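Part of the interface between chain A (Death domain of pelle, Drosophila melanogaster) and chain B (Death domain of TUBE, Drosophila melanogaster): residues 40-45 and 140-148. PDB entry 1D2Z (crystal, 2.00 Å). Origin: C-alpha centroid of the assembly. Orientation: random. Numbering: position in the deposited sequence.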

# COMPACT_ATOMS: atom_id res chain seq x y z
N ALA A 40 1.95 -10.59 14.60
CA ALA A 40 1.92 -11.74 13.70
C ALA A 40 2.30 -11.41 12.25
O ALA A 40 2.87 -12.25 11.56
CB ALA A 40 0.56 -12.43 13.74
N VAL A 41 1.92 -10.23 11.78
CA VAL A 41 2.25 -9.82 10.41
C VAL A 41 3.47 -8.91 10.39
O VAL A 41 3.86 -8.39 9.35
CB VAL A 41 1.06 -9.12 9.71
CG1 VAL A 41 -0.16 -10.03 9.72
CG2 VAL A 41 0.74 -7.80 10.39
N LYS A 42 4.05 -8.70 11.57
CA LYS A 42 5.24 -7.87 11.73
C LYS A 42 5.10 -6.42 11.28
O LYS A 42 5.95 -5.91 10.54
CB LYS A 42 6.44 -8.53 11.02
CG LYS A 42 6.77 -9.92 11.52
CD LYS A 42 7.95 -10.53 10.77
CE LYS A 42 8.21 -11.96 11.23
NZ LYS A 42 9.33 -12.60 10.47
N LEU A 43 4.03 -5.76 11.71
CA LEU A 43 3.85 -4.35 11.38
C LEU A 43 4.99 -3.58 12.03
O LEU A 43 5.51 -3.99 13.08
CB LEU A 43 2.51 -3.81 11.92
CG LEU A 43 1.21 -4.24 11.23
CD1 LEU A 43 0.05 -3.39 11.77
CD2 LEU A 43 1.32 -4.04 9.73
N TYR A 44 5.38 -2.46 11.42
CA TYR A 44 6.47 -1.64 11.94
C TYR A 44 6.02 -0.78 13.12
O TYR A 44 4.82 -0.55 13.32
CB TYR A 44 7.07 -0.79 10.81
CG TYR A 44 7.89 -1.59 9.83
CD1 TYR A 44 7.30 -2.20 8.72
CD2 TYR A 44 9.26 -1.78 10.03
CE1 TYR A 44 8.04 -2.96 7.83
CE2 TYR A 44 10.02 -2.55 9.14
CZ TYR A 44 9.40 -3.14 8.05
OH TYR A 44 10.14 -3.91 7.17
N PRO A 45 6.99 -0.28 13.92
CA PRO A 45 6.69 0.55 15.09
C PRO A 45 5.72 1.71 14.84
O PRO A 45 4.82 1.93 15.65
CB PRO A 45 8.07 1.06 15.51
CG PRO A 45 8.96 -0.07 15.14
CD PRO A 45 8.45 -0.43 13.76
N VAL B 140 8.65 -12.89 1.37
CA VAL B 140 8.26 -14.08 2.12
C VAL B 140 7.89 -13.74 3.55
O VAL B 140 7.04 -14.39 4.16
CB VAL B 140 9.37 -15.18 2.13
CG1 VAL B 140 9.56 -15.75 0.74
CG2 VAL B 140 10.68 -14.63 2.68
N ASP B 141 8.53 -12.70 4.09
CA ASP B 141 8.28 -12.27 5.46
C ASP B 141 7.83 -10.81 5.50
O ASP B 141 8.00 -10.06 4.54
CB ASP B 141 9.55 -12.43 6.31
CG ASP B 141 9.96 -13.89 6.48
OD1 ASP B 141 9.12 -14.71 6.93
OD2 ASP B 141 11.13 -14.21 6.19
N GLY B 142 7.28 -10.42 6.65
CA GLY B 142 6.82 -9.06 6.82
C GLY B 142 5.35 -8.84 6.51
O GLY B 142 4.66 -9.75 6.07
N PRO B 143 4.87 -7.60 6.69
CA PRO B 143 3.49 -7.18 6.47
C PRO B 143 2.96 -7.32 5.04
O PRO B 143 1.76 -7.40 4.83
CB PRO B 143 3.49 -5.72 6.94
CG PRO B 143 4.92 -5.28 6.68
CD PRO B 143 5.70 -6.47 7.15
N GLY B 144 3.86 -7.38 4.06
CA GLY B 144 3.43 -7.52 2.67
C GLY B 144 3.33 -8.96 2.18
O GLY B 144 2.82 -9.21 1.09
N ALA B 145 3.78 -9.90 3.00
CA ALA B 145 3.76 -11.32 2.63
C ALA B 145 2.40 -11.99 2.78
O ALA B 145 1.59 -11.62 3.64
CB ALA B 145 4.79 -12.08 3.45
N LEU B 146 2.18 -13.00 1.96
CA LEU B 146 0.95 -13.78 1.98
C LEU B 146 1.07 -14.79 3.11
O LEU B 146 2.17 -15.04 3.63
CB LEU B 146 0.76 -14.50 0.65
CG LEU B 146 0.89 -13.63 -0.61
CD1 LEU B 146 0.72 -14.48 -1.86
CD2 LEU B 146 -0.13 -12.50 -0.57
N ILE B 147 -0.06 -15.36 3.52
CA ILE B 147 -0.08 -16.34 4.59
C ILE B 147 -0.76 -17.61 4.07
O ILE B 147 -1.85 -17.55 3.50
CB ILE B 147 -0.85 -15.81 5.83
CG1 ILE B 147 -0.26 -14.47 6.27
CG2 ILE B 147 -0.78 -16.82 6.98
CD1 ILE B 147 -0.98 -13.82 7.43
N SER B 148 -0.08 -18.74 4.21
CA SER B 148 -0.62 -20.01 3.74
C SER B 148 -1.53 -20.68 4.76
O SER B 148 -1.39 -20.46 5.97
CB SER B 148 0.52 -20.97 3.38
OG SER B 148 1.26 -21.32 4.54

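Packing, not hydrogen bonding, joins these two stretches of the Pelle–Tube death domain complex: no hydrogen bond crosses between them, and together they bury 294 Å². Pro143(B) is the centre of the contact, with 85 Å² covered by the other stretch, the largest share of any residue here.

Apolar contacts come from three residues of chain A. Leu43(A) points its CA-to-CB bond away from chain B, but its m,t rotamer brings the end of the side chain back, so that CD2 lies 3.9 Å from CB of Pro143(B). Tyr44(A), with chi1 near -73°, also reaches nearer at its end; its CE1 is 4.1 Å from CG of Pro143(B), and the ring meets the proline obliquely. The compact proline ring thus offers CB to the leucine and CG to the tyrosine. Farther along, Val41(A) CG1 meets Ile147(B) CD1 at 4.5 Å, a loose contact made possible because the isoleucine points toward chain A and its m,t side chain is extended.

The contacts of the backbone carbonyls are closer. The carbonyl O of Val41(A) sits 3.2 Å from C of Gly142(B) and 3.0 Å from N of Pro143(B). The latter is no hydrogen bond, since a proline nitrogen within the chain carries no hydrogen; the oxygen simply packs against the peptide unit. Next to it, Lys42(A) O lies 3.4 Å from CD of Pro143(B). Lys42(A) is where the chain leaves a helix, in a Schellman motif with positive phi (60°), and this turn presents two successive carbonyls to the proline.

Charge adds a looser element at the exposed margin. Lys42(A), m,t,t,t and fully extended, runs past Gly142(B), its CD 4.2 Å from the glycine N, and carries NZ to 4.1 Å from OD1 of Asp141(B). The opposite charges are near each other but beyond salt-bridge distance; both residues also touch crystal neighbours.

The chain B loop is shaped by a type I turn from Gly142(B) to Ala145(B), closed by a hydrogen bond from Ala145(B) N to Gly142(B) O (3.2 Å). Pro143(B) occupies the second position of this turn, where its phi of -61° fits the ring's constraint. Gly142(B) suits its place for local reasons: at phi/psi 94/178 a CB would be jammed against the preceding carbonyl O and would lie 2.8 Å from CD of Pro143(B). That CB would point away from chain A, so the glycine serves the loop's own conformation while its backbone lies against Val41(A).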